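Local coordinates for protein glycerate 2-kinase (Pyrococcus horikoshii, PDB 1X3L) that catalyses the ATP-dependent phosphorylation of D-glycerate to 2-phosphoglycerate, and can also use other nucleotides or pyrophosphate as phosphate donor, at residues 50-55 and 113-118; 67-72 and 87-92; 183-188 and 257-262. One frame throughout, in Å; residues are numbered along the deposited sequence.

Overall arrangement
The three contacts lie in one alpha/beta unit built on a six-stranded parallel sheet. Contact 1 is the buried one: strand 51-56, inside the sheet, meets helix 103-118 through mostly apolar side chains. Contact 2 is at the surface and is chiefly polar, with one glutamate of helix 60-70 holding the backbone of the loop before edge strand 92-96. Contact 3 is partly buried and mixes both kinds, joining the entries of strands 188-194 and 260-266 by an asparagine and a few aliphatic groups. Contact 1 touches both others. Val-53 packs on Ile-67 and Ile-91 of contact 2, and Leu-116 packs on Met-184 and Ile-185 of contact 3. Contacts 2 and 3 do not touch.

Contact 1 (50-55 and 113-118); sequences KVYVIA and LSILNR
Tyr-52 meets Arg-118 and Ile-115 with its CG anti to its own carbonyl carbon (chi1 -70°), while CG of Arg-118 is anti to the backbone N (chi1 175°) and the chain runs on extended to NE. The two side chains cross at about a right angle. The phenol oxygen lies over one face of the guanidinium, and the ring and guanidinium planes are 69° apart. Tyr-52 OH is 2.9 Å from Arg-118 NE, but the angle is too poor for a hydrogen bond. The firm partner of Arg-118 is Glu-74, which forms a salt bridge with NH2. Further in, Ile-115 CG2 comes obliquely to the ring and lies 3.8 Å from Tyr-52 CD1. Ile-54 reaches the helix with its tip: CD1 is 3.5 Å from Leu-116 CG and 3.6 Å from Leu-116 CD2. An alanine at Tyr-52 would probably open a gap beside Ile-115 CG2 and let the Arg-118 chain, no longer backed by the phenol, move more freely. Tyr-52 and Ile-54 face the helix, whereas Val-53 between them turns to the other side of the sheet. Strand and helix run nearly antiparallel. This is the layered packing of a parallel alpha/beta sheet with the Rossmann-like strand order 3-2-1-4-5-6.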
loop_
_atom_site.group_PDB
_atom_site.type_symbol
_atom_site.label_atom_id
_atom_site.label_comp_id
_atom_site.label_asym_id
_atom_site.label_seq_id
_atom_site.Cartn_x
_atom_site.Cartn_y
_atom_site.Cartn_z
ATOM N N LYS A 50 28.912 9.062 4.228
ATOM C CA LYS A 50 27.842 9.512 5.108
ATOM C C LYS A 50 26.507 8.925 4.658
ATOM O O LYS A 50 26.404 8.352 3.571
ATOM C CB LYS A 50 27.761 11.040 5.101
ATOM C CG LYS A 50 28.972 11.731 5.706
ATOM C CD LYS A 50 28.816 13.241 5.654
ATOM C CE LYS A 50 30.013 13.939 6.279
ATOM N NZ LYS A 50 31.279 13.584 5.581
ATOM N N VAL A 51 25.489 9.066 5.501
ATOM C CA VAL A 51 24.159 8.554 5.191
ATOM C C VAL A 51 23.132 9.681 5.182
ATOM O O VAL A 51 23.036 10.457 6.134
ATOM C CB VAL A 51 23.711 7.495 6.216
ATOM C CG1 VAL A 51 22.304 7.010 5.882
ATOM C CG2 VAL A 51 24.683 6.330 6.214
ATOM N N TYR A 52 22.368 9.761 4.100
ATOM C CA TYR A 52 21.343 10.784 3.952
ATOM C C TYR A 52 19.973 10.122 3.855
ATOM O O TYR A 52 19.865 8.942 3.518
ATOM C CB TYR A 52 21.613 11.612 2.695
ATOM C CG TYR A 52 22.822 12.517 2.803
ATOM C CD1 TYR A 52 22.749 13.731 3.488
ATOM C CD2 TYR A 52 24.050 12.147 2.246
ATOM C CE1 TYR A 52 23.866 14.557 3.617
ATOM C CE2 TYR A 52 25.175 12.966 2.372
ATOM C CZ TYR A 52 25.076 14.169 3.060
ATOM O OH TYR A 52 26.178 14.982 3.198
ATOM N N VAL A 53 18.926 10.882 4.151
ATOM C CA VAL A 53 17.574 10.344 4.085
ATOM C C VAL A 53 16.607 11.270 3.367
ATOM O O VAL A 53 16.528 12.458 3.667
ATOM C CB VAL A 53 16.993 10.075 5.497
ATOM C CG1 VAL A 53 15.513 9.721 5.383
ATOM C CG2 VAL A 53 17.747 8.945 6.176
ATOM N N ILE A 54 15.877 10.712 2.411
ATOM C CA ILE A 54 14.865 11.456 1.678
ATOM C C ILE A 54 13.595 10.614 1.775
ATOM O O ILE A 54 13.493 9.556 1.148
ATOM C CB ILE A 54 15.244 11.642 0.195
ATOM C CG1 ILE A 54 16.478 12.545 0.084
ATOM C CG2 ILE A 54 14.064 12.242 -0.570
ATOM C CD1 ILE A 54 17.000 12.707 -1.340
ATOM N N ALA A 55 12.641 11.083 2.575
ATOM C CA ALA A 55 11.386 10.372 2.779
ATOM C C ALA A 55 10.194 11.143 2.232
ATOM O O ALA A 55 10.110 12.363 2.371
ATOM C CB ALA A 55 11.193 10.096 4.259
ATOM N N LEU A 113 16.345 17.608 -3.703
ATOM C CA LEU A 113 17.368 17.795 -4.730
ATOM C C LEU A 113 18.624 18.401 -4.108
ATOM O O LEU A 113 19.747 18.044 -4.466
ATOM C CB LEU A 113 16.865 18.713 -5.849
ATOM C CG LEU A 113 15.563 18.361 -6.574
ATOM C CD1 LEU A 113 15.573 19.044 -7.932
ATOM C CD2 LEU A 113 15.425 16.862 -6.745
ATOM N N SER A 114 18.420 19.322 -3.171
ATOM C CA SER A 114 19.524 19.971 -2.484
ATOM C C SER A 114 20.385 18.917 -1.795
ATOM O O SER A 114 21.614 18.958 -1.864
ATOM C CB SER A 114 18.983 20.958 -1.448
ATOM O OG SER A 114 20.022 21.439 -0.618
ATOM N N ILE A 115 19.728 17.969 -1.136
ATOM C CA ILE A 115 20.420 16.895 -0.438
ATOM C C ILE A 115 21.190 16.000 -1.407
ATOM O O ILE A 115 22.315 15.587 -1.119
ATOM C CB ILE A 115 19.420 16.039 0.367
ATOM C CG1 ILE A 115 18.834 16.884 1.501
ATOM C CG2 ILE A 115 20.104 14.786 0.914
ATOM C CD1 ILE A 115 17.699 16.220 2.238
ATOM N N LEU A 116 20.585 15.702 -2.552
ATOM C CA LEU A 116 21.225 14.852 -3.550
ATOM C C LEU A 116 22.376 15.575 -4.246
ATOM O O LEU A 116 23.272 14.946 -4.810
ATOM C CB LEU A 116 20.199 14.386 -4.583
ATOM C CG LEU A 116 19.137 13.418 -4.051
ATOM C CD1 LEU A 116 18.149 13.080 -5.158
ATOM C CD2 LEU A 116 19.815 12.158 -3.530
ATOM N N ASN A 117 22.349 16.899 -4.209
ATOM C CA ASN A 117 23.417 17.668 -4.824
ATOM C C ASN A 117 24.644 17.571 -3.923
ATOM O O ASN A 117 25.776 17.529 -4.397
ATOM C CB ASN A 117 22.999 19.129 -4.985
ATOM C CG ASN A 117 24.063 19.961 -5.666
ATOM O OD1 ASN A 117 24.460 19.672 -6.797
ATOM N ND2 ASN A 117 24.538 20.996 -4.981
ATOM N N ARG A 118 24.399 17.508 -2.617
ATOM C CA ARG A 118 25.461 17.418 -1.622
ATOM C C ARG A 118 26.017 16.004 -1.431
ATOM O O ARG A 118 27.193 15.839 -1.114
ATOM C CB ARG A 118 24.955 17.951 -0.280
ATOM C CG ARG A 118 25.943 17.794 0.860
ATOM C CD ARG A 118 25.318 18.190 2.190
ATOM N NE ARG A 118 26.197 17.885 3.314
ATOM C CZ ARG A 118 25.847 18.010 4.590
ATOM N NH1 ARG A 118 24.631 18.440 4.907
ATOM N NH2 ARG A 118 26.710 17.702 5.550
#

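Contact 2 (67-72 and 87-92); sequences IEDILD and ELKRIK
Glu-68 grips two successive backbone N-H groups of the loop, those of Lys-89 and Arg-90, with one carboxylate oxygen for each. Lys-89 N donates to Glu-68 OE1 at 3.1 Å, on the syn lone pair. Arg-90 N donates to Glu-68 OE2 at 2.7 Å, also on the syn side but 17° out of the carboxylate plane. The paired bonds fix the rotation of the carboxylate. Two donors on the acid would probably favour its ionised form.

Apolar groups flank the acid. Leu-88 CB and CD2 both lie 3.6 Å from Glu-68 OE1. On the side of the other oxygen, Ile-91 CG1 is 3.4 Å from Glu-68 OE2, and Ile-91 CD1 packs 3.7 Å from Glu-68 CG. The Glu-68 chain is extended beyond CG (chi2 -167°), which carries CD out from the helix toward the loop.

A looser charge pair lies nearby. Asp-69 OD1 and Lys-89 NZ are 4.0 Å apart, a long salt bridge, and the two side chains cross at about a right angle. Asp-69 has a firmer partner: its OD2 is hydrogen-bonded to Tyr-24 OH. Arg-90 turns its far end to Glu-74 in a long, weak ion pair.

Around this, Leu-88 packs on Ala-64 and Arg-65, and Ile-91 on Ala-64, all of the same helix as Glu-68. Helix 60-70 links strands 51-56 and 75-81, and here its last turn holds the loop that leads from strand 75-81 to edge strand 92-96. The helix lies on the sheet face turned away from helix 103-118.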
loop_
_atom_site.group_PDB
_atom_site.type_symbol
_atom_site.label_atom_id
_atom_site.label_comp_id
_atom_site.label_asym_id
_atom_site.label_seq_id
_atom_site.Cartn_x
_atom_site.Cartn_y
_atom_site.Cartn_z
ATOM N N ILE A 67 15.266 4.638 10.499
ATOM C CA ILE A 67 16.624 4.759 9.986
ATOM C C ILE A 67 17.534 5.471 10.990
ATOM O O ILE A 67 18.670 5.046 11.212
ATOM C CB ILE A 67 16.643 5.517 8.643
ATOM C CG1 ILE A 67 15.918 4.693 7.575
ATOM C CG2 ILE A 67 18.071 5.788 8.211
ATOM C CD1 ILE A 67 16.568 3.356 7.284
ATOM N N GLU A 68 17.037 6.547 11.598
ATOM C CA GLU A 68 17.827 7.292 12.580
ATOM C C GLU A 68 18.121 6.462 13.828
ATOM O O GLU A 68 19.115 6.701 14.510
ATOM C CB GLU A 68 17.109 8.573 13.020
ATOM C CG GLU A 68 16.931 9.625 11.948
ATOM C CD GLU A 68 16.501 10.961 12.530
ATOM O OE1 GLU A 68 15.543 10.992 13.332
ATOM O OE2 GLU A 68 17.121 11.985 12.184
ATOM N N ASP A 69 17.260 5.493 14.133
ATOM C CA ASP A 69 17.472 4.668 15.317
ATOM C C ASP A 69 18.541 3.600 15.123
ATOM O O ASP A 69 19.013 3.010 16.096
ATOM C CB ASP A 69 16.165 3.999 15.766
ATOM C CG ASP A 69 15.141 5.000 16.275
ATOM O OD1 ASP A 69 15.548 6.056 16.803
ATOM O OD2 ASP A 69 13.927 4.725 16.160
ATOM N N ILE A 70 18.929 3.349 13.878
ATOM C CA ILE A 70 19.950 2.341 13.619
ATOM C C ILE A 70 21.154 2.882 12.862
ATOM O O ILE A 70 22.140 2.171 12.678
ATOM C CB ILE A 70 19.374 1.145 12.831
ATOM C CG1 ILE A 70 18.894 1.604 11.451
ATOM C CG2 ILE A 70 18.237 0.516 13.617
ATOM C CD1 ILE A 70 18.337 0.479 10.594
ATOM N N LEU A 71 21.077 4.135 12.428
ATOM C CA LEU A 71 22.172 4.750 11.683
ATOM C C LEU A 71 22.273 6.248 11.950
ATOM O O LEU A 71 21.262 6.920 12.161
ATOM C CB LEU A 71 21.982 4.525 10.178
ATOM C CG LEU A 71 22.081 3.098 9.631
ATOM C CD1 LEU A 71 21.588 3.066 8.189
ATOM C CD2 LEU A 71 23.523 2.609 9.719
ATOM N N ASP A 72 23.498 6.767 11.944
ATOM C CA ASP A 72 23.711 8.192 12.157
ATOM C C ASP A 72 23.485 8.875 10.819
ATOM O O ASP A 72 24.203 8.616 9.854
ATOM C CB ASP A 72 25.134 8.461 12.650
ATOM C CG ASP A 72 25.405 7.843 14.009
ATOM O OD1 ASP A 72 24.636 8.128 14.957
ATOM O OD2 ASP A 72 26.387 7.077 14.133
ATOM N N GLU A 87 8.386 15.178 14.953
ATOM C CA GLU A 87 9.763 15.647 14.828
ATOM C C GLU A 87 10.821 14.551 14.740
ATOM O O GLU A 87 10.635 13.445 15.251
ATOM C CB GLU A 87 10.090 16.571 16.006
ATOM C CG GLU A 87 9.815 15.941 17.366
ATOM C CD GLU A 87 10.080 16.886 18.524
ATOM O OE1 GLU A 87 11.255 17.265 18.731
ATOM O OE2 GLU A 87 9.114 17.249 19.229
ATOM N N LEU A 88 11.938 14.880 14.093
ATOM C CA LEU A 88 13.054 13.953 13.924
ATOM C C LEU A 88 14.348 14.562 14.466
ATOM O O LEU A 88 14.447 15.775 14.646
ATOM C CB LEU A 88 13.221 13.591 12.445
ATOM C CG LEU A 88 12.076 12.769 11.840
ATOM C CD1 LEU A 88 12.263 12.636 10.338
ATOM C CD2 LEU A 88 12.031 11.394 12.499
ATOM N N LYS A 89 15.338 13.714 14.717
ATOM C CA LYS A 89 16.615 14.160 15.262
ATOM C C LYS A 89 17.504 14.935 14.298
ATOM O O LYS A 89 17.992 16.012 14.639
ATOM C CB LYS A 89 17.378 12.960 15.826
ATOM C CG LYS A 89 16.673 12.318 17.012
ATOM C CD LYS A 89 17.322 11.011 17.434
ATOM C CE LYS A 89 16.543 10.373 18.575
ATOM N NZ LYS A 89 17.080 9.040 18.957
ATOM N N ARG A 90 17.718 14.403 13.100
ATOM C CA ARG A 90 18.568 15.088 12.133
ATOM C C ARG A 90 17.926 15.237 10.761
ATOM O O ARG A 90 18.586 15.619 9.796
ATOM C CB ARG A 90 19.900 14.354 11.997
ATOM C CG ARG A 90 20.640 14.186 13.310
ATOM C CD ARG A 90 22.129 14.134 13.064
ATOM N NE ARG A 90 22.574 15.347 12.386
ATOM C CZ ARG A 90 23.821 15.570 11.985
ATOM N NH1 ARG A 90 24.759 14.656 12.194
ATOM N NH2 ARG A 90 24.128 16.708 11.373
ATOM N N ILE A 91 16.635 14.941 10.680
ATOM C CA ILE A 91 15.915 15.041 9.421
ATOM C C ILE A 91 14.852 16.129 9.502
ATOM O O ILE A 91 13.998 16.118 10.391
ATOM C CB ILE A 91 15.254 13.693 9.063
ATOM C CG1 ILE A 91 16.333 12.614 8.959
ATOM C CG2 ILE A 91 14.488 13.813 7.755
ATOM C CD1 ILE A 91 15.794 11.215 8.794
ATOM N N LYS A 92 14.919 17.071 8.567
ATOM C CA LYS A 92 13.975 18.178 8.523
ATOM C C LYS A 92 12.618 17.655 8.081
ATOM O O LYS A 92 12.534 16.817 7.180
ATOM C CB LYS A 92 14.471 19.243 7.543
ATOM C CG LYS A 92 13.576 20.465 7.422
ATOM C CD LYS A 92 14.086 21.397 6.327
ATOM C CE LYS A 92 13.271 22.681 6.249
ATOM N NZ LYS A 92 13.447 23.532 7.461
#

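Contact 3 (183-188 and 257-262); sequences KMIKGT and LPNVHN. With EDO (1,2-ethanediol), chain D.
Asn-259 reaches from a type I beta turn, Leu-257 to Val-260, to the carbonyls of Gly-187 and Ile-185, where two neighbouring strands of the parallel sheet begin. Strand 260-266 is an edge strand of the sheet within this chain, and strand 188-194 lies next to it. Asn-259 CG sits between the backbone N and the carbonyl carbon (chi1 62°), the crowded position. The amide nitrogen is turned to the two carbonyls. Asn-259 ND2 donates to Gly-187 O at 2.9 Å. The bond is nearly straight, 167° at the hydrogen, with the acceptor in the amide plane. A second bond, from Asn-259 ND2 to Ile-185 O, is weak at 3.4 Å. A water also lies between these two atoms, but its place is doubtful because it sits too close to the carbonyl.

Beside this polar link, the side chains of Ile-185 and Val-260 cross obliquely, with Ile-185 CD1 4.1 Å from Val-260 CG2. Leu-257 points toward segment 183-188, and its CD1 is 4.0 Å from Lys-183 N.

Farther along the strands, the Thr-188 methyl CG2 approaches the edge of the His-261 ring, 4.4 Å from CD2. That ring also makes an edge-to-face contact with Phe-45. Backbone bonds of Asn-259 and His-261 with Gly-189 carry on the sheet pairing. Beside them, Thr-188 CA makes a CA-H...O contact with Asn-259 O at 3.4 Å. On the turn, a bound 1,2-ethanediol, probably from the crystallisation liquor, takes a hydrogen bond from Leu-257 N to its O1 at 2.8 Å.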
loop_
_atom_site.group_PDB
_atom_site.type_symbol
_atom_site.label_atom_id
_atom_site.label_comp_id
_atom_site.label_asym_id
_atom_site.label_seq_id
_atom_site.Cartn_x
_atom_site.Cartn_y
_atom_site.Cartn_z
ATOM N N LYS A 183 17.893 9.121 -10.779
ATOM C CA LYS A 183 18.948 9.561 -11.692
ATOM C C LYS A 183 19.819 10.647 -11.067
ATOM O O LYS A 183 20.929 10.896 -11.530
ATOM C CB LYS A 183 18.352 10.082 -13.003
ATOM C CG LYS A 183 17.753 9.009 -13.888
ATOM C CD LYS A 183 17.196 9.589 -15.184
ATOM C CE LYS A 183 18.297 10.163 -16.072
ATOM N NZ LYS A 183 17.753 10.678 -17.366
ATOM N N MET A 184 19.315 11.278 -10.009
ATOM C CA MET A 184 20.045 12.347 -9.330
ATOM C C MET A 184 20.963 11.854 -8.214
ATOM O O MET A 184 21.717 12.637 -7.641
ATOM C CB MET A 184 19.061 13.368 -8.747
ATOM C CG MET A 184 18.172 14.041 -9.776
ATOM S SD MET A 184 16.925 15.103 -9.008
ATOM C CE MET A 184 17.754 16.705 -9.121
ATOM N N ILE A 185 20.899 10.564 -7.900
ATOM C CA ILE A 185 21.737 10.004 -6.839
ATOM C C ILE A 185 23.145 9.702 -7.358
ATOM O O ILE A 185 23.327 8.843 -8.220
ATOM C CB ILE A 185 21.115 8.710 -6.280
ATOM C CG1 ILE A 185 19.731 9.011 -5.687
ATOM C CG2 ILE A 185 22.024 8.107 -5.230
ATOM C CD1 ILE A 185 18.969 7.769 -5.248
ATOM N N LYS A 186 24.136 10.407 -6.825
ATOM C CA LYS A 186 25.521 10.225 -7.254
ATOM C C LYS A 186 26.186 9.019 -6.602
ATOM O O LYS A 186 27.111 8.433 -7.168
ATOM C CB LYS A 186 26.337 11.486 -6.951
ATOM C CG LYS A 186 25.752 12.748 -7.558
ATOM C CD LYS A 186 26.559 13.988 -7.194
ATOM C CE LYS A 186 25.863 15.249 -7.690
ATOM N NZ LYS A 186 26.651 16.491 -7.437
ATOM N N GLY A 187 25.717 8.649 -5.415
ATOM C CA GLY A 187 26.297 7.508 -4.726
ATOM C C GLY A 187 25.451 6.248 -4.794
ATOM O O GLY A 187 25.026 5.818 -5.868
ATOM N N THR A 188 25.216 5.644 -3.637
ATOM C CA THR A 188 24.412 4.436 -3.568
ATOM C C THR A 188 23.012 4.771 -3.076
ATOM O O THR A 188 22.845 5.387 -2.023
ATOM C CB THR A 188 25.030 3.397 -2.614
ATOM O OG1 THR A 188 26.295 2.966 -3.129
ATOM C CG2 THR A 188 24.116 2.189 -2.481
ATOM N N LEU A 257 19.744 1.258 -12.870
ATOM C CA LEU A 257 20.911 1.930 -12.314
ATOM C C LEU A 257 21.541 0.980 -11.297
ATOM O O LEU A 257 20.974 0.727 -10.232
ATOM C CB LEU A 257 20.505 3.234 -11.623
ATOM C CG LEU A 257 19.895 4.328 -12.501
ATOM C CD1 LEU A 257 19.402 5.478 -11.637
ATOM C CD2 LEU A 257 20.941 4.813 -13.496
ATOM N N PRO A 258 22.725 0.439 -11.613
ATOM C CA PRO A 258 23.418 -0.490 -10.714
ATOM C C PRO A 258 23.621 0.057 -9.303
ATOM O O PRO A 258 23.779 -0.709 -8.354
ATOM C CB PRO A 258 24.746 -0.738 -11.430
ATOM C CG PRO A 258 24.375 -0.587 -12.883
ATOM C CD PRO A 258 23.494 0.640 -12.855
ATOM N N ASN A 259 23.610 1.378 -9.171
ATOM C CA ASN A 259 23.821 2.020 -7.878
ATOM C C ASN A 259 22.545 2.352 -7.089
ATOM O O ASN A 259 22.626 2.798 -5.948
ATOM C CB ASN A 259 24.649 3.292 -8.069
ATOM C CG ASN A 259 23.949 4.314 -8.941
ATOM O OD1 ASN A 259 23.561 4.020 -10.075
ATOM N ND2 ASN A 259 23.789 5.526 -8.420
ATOM N N VAL A 260 21.374 2.151 -7.692
ATOM C CA VAL A 260 20.111 2.431 -7.008
ATOM C C VAL A 260 19.319 1.131 -6.891
ATOM O O VAL A 260 18.961 0.516 -7.894
ATOM C CB VAL A 260 19.266 3.484 -7.770
ATOM C CG1 VAL A 260 17.950 3.735 -7.029
ATOM C CG2 VAL A 260 20.047 4.783 -7.895
ATOM N N HIS A 261 19.045 0.725 -5.656
ATOM C CA HIS A 261 18.338 -0.519 -5.393
ATOM C C HIS A 261 16.972 -0.301 -4.752
ATOM O O HIS A 261 16.845 0.391 -3.747
ATOM C CB HIS A 261 19.197 -1.388 -4.479
ATOM C CG HIS A 261 20.620 -1.500 -4.929
ATOM N ND1 HIS A 261 21.048 -2.468 -5.813
ATOM C CD2 HIS A 261 21.703 -0.738 -4.652
ATOM C CE1 HIS A 261 22.334 -2.298 -6.059
ATOM N NE2 HIS A 261 22.756 -1.255 -5.366
ATOM N N ASN A 262 15.956 -0.914 -5.341
ATOM C CA ASN A 262 14.598 -0.796 -4.842
ATOM C C ASN A 262 14.196 -2.023 -4.034
ATOM O O ASN A 262 14.355 -3.156 -4.485
ATOM C CB ASN A 262 13.637 -0.591 -6.012
ATOM C CG ASN A 262 13.790 0.776 -6.652
ATOM O OD1 ASN A 262 13.430 1.793 -6.058
ATOM N ND2 ASN A 262 14.337 0.810 -7.863
HETATM C C1 EDO D . 16.915 1.771 -10.457
HETATM O O1 EDO D . 18.081 0.938 -10.589
HETATM C C2 EDO D . 15.779 1.246 -11.340
HETATM O O2 EDO D . 15.435 -0.091 -10.959
HETATM O O HOH W 1 22.109 7.455 -9.978
#